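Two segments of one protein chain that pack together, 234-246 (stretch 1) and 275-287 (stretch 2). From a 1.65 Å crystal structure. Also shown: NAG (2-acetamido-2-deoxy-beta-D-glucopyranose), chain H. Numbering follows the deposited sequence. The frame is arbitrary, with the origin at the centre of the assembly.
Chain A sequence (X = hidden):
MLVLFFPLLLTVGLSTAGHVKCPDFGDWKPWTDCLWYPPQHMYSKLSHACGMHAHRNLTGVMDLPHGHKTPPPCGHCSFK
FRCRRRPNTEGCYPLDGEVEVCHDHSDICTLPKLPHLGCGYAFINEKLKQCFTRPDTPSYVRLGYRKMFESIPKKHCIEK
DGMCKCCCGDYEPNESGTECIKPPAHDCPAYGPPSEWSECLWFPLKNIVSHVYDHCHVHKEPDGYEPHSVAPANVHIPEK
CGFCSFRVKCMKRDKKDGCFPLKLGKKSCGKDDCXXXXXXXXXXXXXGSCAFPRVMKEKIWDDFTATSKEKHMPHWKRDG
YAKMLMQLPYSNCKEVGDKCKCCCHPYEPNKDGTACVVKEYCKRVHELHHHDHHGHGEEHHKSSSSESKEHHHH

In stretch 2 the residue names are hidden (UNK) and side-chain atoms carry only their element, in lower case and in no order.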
# COMPACT_ATOMS: atom_id res chain seq x y z
N ASN A 234 -15.86 -12.24 -21.58
CA ASN A 234 -14.82 -13.12 -22.09
C ASN A 234 -13.67 -12.32 -22.66
O ASN A 234 -13.11 -12.65 -23.71
CB ASN A 234 -15.38 -14.05 -23.17
CG ASN A 234 -15.86 -13.29 -24.40
OD1 ASN A 234 -16.35 -12.17 -24.30
ND2 ASN A 234 -15.70 -13.90 -25.57
N VAL A 235 -13.27 -11.24 -21.96
CA VAL A 235 -12.19 -10.40 -22.47
C VAL A 235 -10.91 -11.21 -22.56
O VAL A 235 -10.62 -12.06 -21.70
CB VAL A 235 -12.00 -9.16 -21.59
CG1 VAL A 235 -10.80 -8.34 -22.08
CG2 VAL A 235 -13.27 -8.32 -21.60
N HIS A 236 -10.13 -10.95 -23.60
CA HIS A 236 -8.92 -11.71 -23.83
C HIS A 236 -7.89 -11.39 -22.76
O HIS A 236 -7.55 -10.23 -22.52
CB HIS A 236 -8.34 -11.44 -25.20
CG HIS A 236 -7.11 -12.23 -25.49
ND1 HIS A 236 -7.14 -13.58 -25.77
CD2 HIS A 236 -5.80 -11.87 -25.53
CE1 HIS A 236 -5.91 -14.01 -25.98
NE2 HIS A 236 -5.08 -12.99 -25.83
N ILE A 237 -7.37 -12.43 -22.12
CA ILE A 237 -6.28 -12.29 -21.16
C ILE A 237 -5.01 -12.79 -21.84
O ILE A 237 -4.90 -14.00 -22.12
CB ILE A 237 -6.58 -13.08 -19.88
CG1 ILE A 237 -7.91 -12.60 -19.28
CG2 ILE A 237 -5.44 -12.93 -18.93
CD1 ILE A 237 -8.41 -13.47 -18.14
N PRO A 238 -4.03 -11.91 -22.14
CA PRO A 238 -2.79 -12.38 -22.74
C PRO A 238 -1.93 -13.14 -21.75
O PRO A 238 -2.27 -13.22 -20.57
CB PRO A 238 -2.10 -11.09 -23.18
CG PRO A 238 -2.54 -10.09 -22.20
CD PRO A 238 -3.98 -10.47 -21.84
N GLU A 239 -0.80 -13.69 -22.22
CA GLU A 239 0.17 -14.25 -21.30
C GLU A 239 0.66 -13.18 -20.30
O GLU A 239 0.68 -11.97 -20.59
CB GLU A 239 1.38 -14.81 -22.05
CG GLU A 239 1.04 -15.87 -23.08
CD GLU A 239 2.28 -16.29 -23.82
OE1 GLU A 239 2.62 -17.50 -23.78
OE2 GLU A 239 2.92 -15.37 -24.41
N LYS A 240 1.12 -13.67 -19.15
CA LYS A 240 1.68 -12.84 -18.09
C LYS A 240 2.60 -11.79 -18.67
O LYS A 240 3.48 -12.10 -19.47
CB LYS A 240 2.44 -13.72 -17.08
CG LYS A 240 1.55 -14.60 -16.26
CD LYS A 240 2.41 -15.57 -15.36
CE LYS A 240 2.95 -16.71 -16.17
NZ LYS A 240 1.95 -17.84 -16.23
N CYS A 241 2.37 -10.53 -18.28
CA CYS A 241 3.08 -9.43 -18.90
C CYS A 241 3.02 -8.20 -18.01
O CYS A 241 2.24 -8.13 -17.06
CB CYS A 241 2.48 -9.09 -20.27
SG CYS A 241 0.68 -8.74 -20.13
N GLY A 242 3.85 -7.20 -18.36
CA GLY A 242 3.70 -5.85 -17.83
C GLY A 242 4.15 -5.63 -16.40
O GLY A 242 3.80 -4.58 -15.81
N PHE A 243 4.91 -6.57 -15.83
CA PHE A 243 5.12 -6.65 -14.39
C PHE A 243 3.79 -6.70 -13.63
O PHE A 243 3.71 -6.32 -12.44
CB PHE A 243 6.00 -5.50 -13.90
CG PHE A 243 7.39 -5.47 -14.50
CD1 PHE A 243 8.42 -6.19 -13.93
CD2 PHE A 243 7.66 -4.77 -15.66
CE1 PHE A 243 9.68 -6.19 -14.50
CE2 PHE A 243 8.94 -4.76 -16.22
CZ PHE A 243 9.95 -5.48 -15.62
N CYS A 244 2.73 -7.21 -14.27
CA CYS A 244 1.39 -7.33 -13.69
C CYS A 244 1.20 -8.65 -12.93
O CYS A 244 0.46 -8.69 -11.93
CB CYS A 244 0.33 -7.18 -14.81
SG CYS A 244 0.30 -5.51 -15.50
N SER A 245 1.85 -9.72 -13.39
CA SER A 245 1.88 -10.98 -12.62
C SER A 245 2.72 -10.79 -11.36
O SER A 245 3.66 -10.02 -11.33
CB SER A 245 2.43 -12.11 -13.50
OG SER A 245 2.31 -13.35 -12.84
N PHE A 246 2.34 -11.50 -10.29
CA PHE A 246 2.96 -11.26 -8.99
C PHE A 246 2.85 -12.49 -8.13
O PHE A 246 1.95 -13.32 -8.31
CB PHE A 246 2.30 -10.07 -8.24
CG PHE A 246 0.86 -10.29 -7.91
CD1 PHE A 246 0.48 -10.63 -6.65
CD2 PHE A 246 -0.12 -10.17 -8.88
CE1 PHE A 246 -0.84 -10.85 -6.33
CE2 PHE A 246 -1.44 -10.40 -8.56
CZ PHE A 246 -1.79 -10.77 -7.26
N UNK A 275 9.02 -15.84 -19.18
CA UNK A 275 9.72 -15.20 -20.32
C UNK A 275 9.03 -13.93 -20.84
O UNK A 275 9.72 -13.05 -21.37
c UNK A 275 8.87 -17.30 -19.35
c UNK A 275 9.78 -16.31 -21.38
c UNK A 275 9.18 -17.50 -20.82
N UNK A 276 7.71 -13.83 -20.71
CA UNK A 276 6.96 -12.63 -21.14
C UNK A 276 6.63 -11.67 -20.00
O UNK A 276 6.11 -10.57 -20.24
c UNK A 276 5.64 -13.02 -21.85
o UNK A 276 4.81 -13.83 -21.00
c UNK A 276 5.88 -13.79 -23.09
N UNK A 277 6.96 -12.04 -18.75
CA UNK A 277 6.41 -11.33 -17.58
C UNK A 277 6.81 -9.86 -17.52
O UNK A 277 6.08 -9.04 -16.92
s UNK A 277 5.85 -13.39 -15.76
c UNK A 277 6.92 -12.04 -16.33
N UNK A 278 7.98 -9.53 -18.06
CA UNK A 278 8.53 -8.19 -18.06
C UNK A 278 8.33 -7.40 -19.33
O UNK A 278 8.75 -6.24 -19.39
N UNK A 279 7.70 -7.99 -20.34
CA UNK A 279 7.38 -7.30 -21.56
C UNK A 279 6.09 -6.49 -21.40
O UNK A 279 5.18 -6.88 -20.66
o UNK A 279 8.12 -10.18 -23.68
c UNK A 279 8.33 -9.11 -23.03
o UNK A 279 9.47 -8.67 -22.71
c UNK A 279 7.13 -8.28 -22.69
N UNK A 280 5.98 -5.39 -22.15
CA UNK A 280 4.75 -4.61 -22.02
C UNK A 280 3.55 -5.44 -22.49
O UNK A 280 3.65 -6.29 -23.39
c UNK A 280 4.24 -0.85 -22.73
c UNK A 280 5.03 -3.57 -24.34
c UNK A 280 4.90 -3.29 -22.81
c UNK A 280 3.81 -2.29 -22.46
N UNK A 281 2.41 -5.22 -21.84
CA UNK A 281 1.17 -5.90 -22.21
C UNK A 281 0.57 -5.21 -23.43
O UNK A 281 0.51 -3.98 -23.47
c UNK A 281 0.11 -5.84 -21.09
s UNK A 281 0.57 -6.75 -19.57
N UNK A 282 0.08 -6.02 -24.39
CA UNK A 282 -0.72 -5.49 -25.51
C UNK A 282 -2.16 -5.99 -25.41
O UNK A 282 -2.40 -7.18 -25.52
c UNK A 282 -0.88 -5.31 -28.02
c UNK A 282 -0.10 -5.89 -26.85
o UNK A 282 1.26 -5.44 -26.86
N UNK A 283 -3.10 -5.05 -25.20
CA UNK A 283 -4.53 -5.33 -25.10
C UNK A 283 -5.32 -4.60 -26.18
O UNK A 283 -4.94 -3.51 -26.61
c UNK A 283 -5.08 -4.87 -23.76
c UNK A 283 -4.95 -4.73 -21.28
c UNK A 283 -4.36 -6.85 -22.41
c UNK A 283 -4.35 -5.35 -22.50
N UNK A 284 -6.46 -5.18 -26.56
CA UNK A 284 -7.43 -4.46 -27.39
C UNK A 284 -8.11 -3.34 -26.61
O UNK A 284 -8.27 -3.40 -25.39
c UNK A 284 -7.93 -6.36 -28.93
o UNK A 284 -7.20 -5.90 -29.83
o UNK A 284 -8.20 -7.57 -28.81
c UNK A 284 -8.49 -5.41 -27.92
N UNK A 285 -8.51 -2.29 -27.34
CA UNK A 285 -9.27 -1.20 -26.76
C UNK A 285 -10.65 -1.70 -26.38
O UNK A 285 -11.16 -2.67 -26.96
n UNK A 285 -7.25 3.27 -30.81
c UNK A 285 -9.40 -0.04 -27.74
c UNK A 285 -8.15 0.71 -28.00
c UNK A 285 -7.04 2.22 -29.74
c UNK A 285 -8.33 1.60 -29.27
N UNK A 286 -11.25 -1.07 -25.38
CA UNK A 286 -12.65 -1.30 -25.02
C UNK A 286 -13.38 0.03 -25.09
O UNK A 286 -12.93 1.02 -24.50
c UNK A 286 -14.26 -2.22 -23.30
c UNK A 286 -12.70 -4.50 -23.83
c UNK A 286 -11.94 -3.21 -23.53
c UNK A 286 -12.79 -1.93 -23.62
N UNK A 287 -14.48 0.07 -25.84
CA UNK A 287 -15.23 1.31 -26.05
C UNK A 287 -14.32 2.41 -26.61
O UNK A 287 -14.46 3.59 -26.27
n UNK A 287 -17.48 0.82 -23.18
c UNK A 287 -17.18 0.96 -24.46
c UNK A 287 -15.91 1.76 -24.77
o UNK A 287 -17.86 0.48 -25.36
C1 NAG H . -18.65 0.12 -22.68
C2 NAG H . -18.42 -0.13 -21.19
C3 NAG H . -19.69 -0.69 -20.54
C4 NAG H . -20.88 0.22 -20.80
C5 NAG H . -21.05 0.43 -22.30
C6 NAG H . -22.16 1.40 -22.64
C7 NAG H . -17.34 -2.35 -20.99
C8 NAG H . -16.05 -3.06 -20.69
N2 NAG H . -17.28 -1.01 -20.97
O3 NAG H . -19.48 -0.82 -19.13
O4 NAG H . -22.06 -0.34 -20.24
O5 NAG H . -19.83 0.96 -22.87
O6 NAG H . -21.66 2.67 -23.03
O7 NAG H . -18.37 -2.96 -21.27
O HOH W 1 4.42 -9.96 -14.82

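Position 275 has three side-chain carbons that close a ring onto the backbone nitrogen, so it is Pro275. It makes no contact with stretch 1, and its fixed phi of -66° leads into the turn that follows.

At 276 one carbon carries an oxygen and a methyl-like carbon. The oxygen lies 2.7 Å from Lys240 O, and the terminal carbon 3.6 Å from Glu239 OE2. A branched carbon with one O and one C is threonine. Thr276 OG1 donates to the Lys240 carbonyl, while its own backbone O closes a type I turn by accepting from the amide N of position 279 at 3.0 Å.

Position 277 has one carbon, then a sulfur, which lies 3.7 Å from Lys240 CB and 4.3 Å from Ser245 CB; the residue is Cys277. CA to CB points away from stretch 1, and the sulfur is bonded to a group elsewhere in the structure. The hydrogen bonds here come from the backbone: Cys277 O accepts a hydrogen bond from Phe243 N at 2.9 Å and another from water 1, which in turn accepts from Ser245 N.

Position 278 has no side-chain atoms and is Gly278. Its CA sits over the face of the Phe243 ring, 4.0 Å from the centroid, in a CH-pi contact. An ideal CB would lie 3.5 Å from Phe243 CZ, so the bare CA suits this close approach.

At 279 two carbons end in two oxygens, a short carboxylate: Asp279. It points away and is exposed, as suits a charged group, while its backbone O accepts from Gly242 N at 2.7 Å.

Position 280 has four carbons forked at the first, with one arm two carbons long, hence Ile280. It too points away from stretch 1; its CA comes within 4.5 Å of Gly242 CA.

Position 281 again has one carbon and a sulfur, but this sulfur is 2.1 Å from Cys241 SG. That is a disulfide, and the residue is Cys281.

At 282 one carbon bears an O and a C: Thr282. Its side chain stays 6.7 Å or more from stretch 1, and its OG1 is hydrogen-bonded elsewhere in the structure.

Position 283 has four carbons forked at the second, one of them 3.7 Å from Pro238 CD. This is Leu283, whose apolar end reaches the proline ring.

Position 284, two carbons ending in two oxygens, is Asp284, exposed and without a contact. Four carbons in a row ending in nitrogen make 285 Lys285, out of reach.

Position 286, four carbons forked at the first, is Ile286; its CD1 lies 4.5 Å from Val235 CG2.

At 287 two carbons end in one O and one N, and the nitrogen is 1.5 Å from NAG C1: the glycosylated Asn287.

The contact is centred on two turns, Cys241 to Cys244 and Thr276 to Asp279. Three hydrogen bonds join the stretches, the Cys241–Cys281 disulfide locks them covalently, and apolar contacts at Pro238 and Val235 extend the packing.

Stretch 2, residues 275-287: PTCGDICTLDKIN
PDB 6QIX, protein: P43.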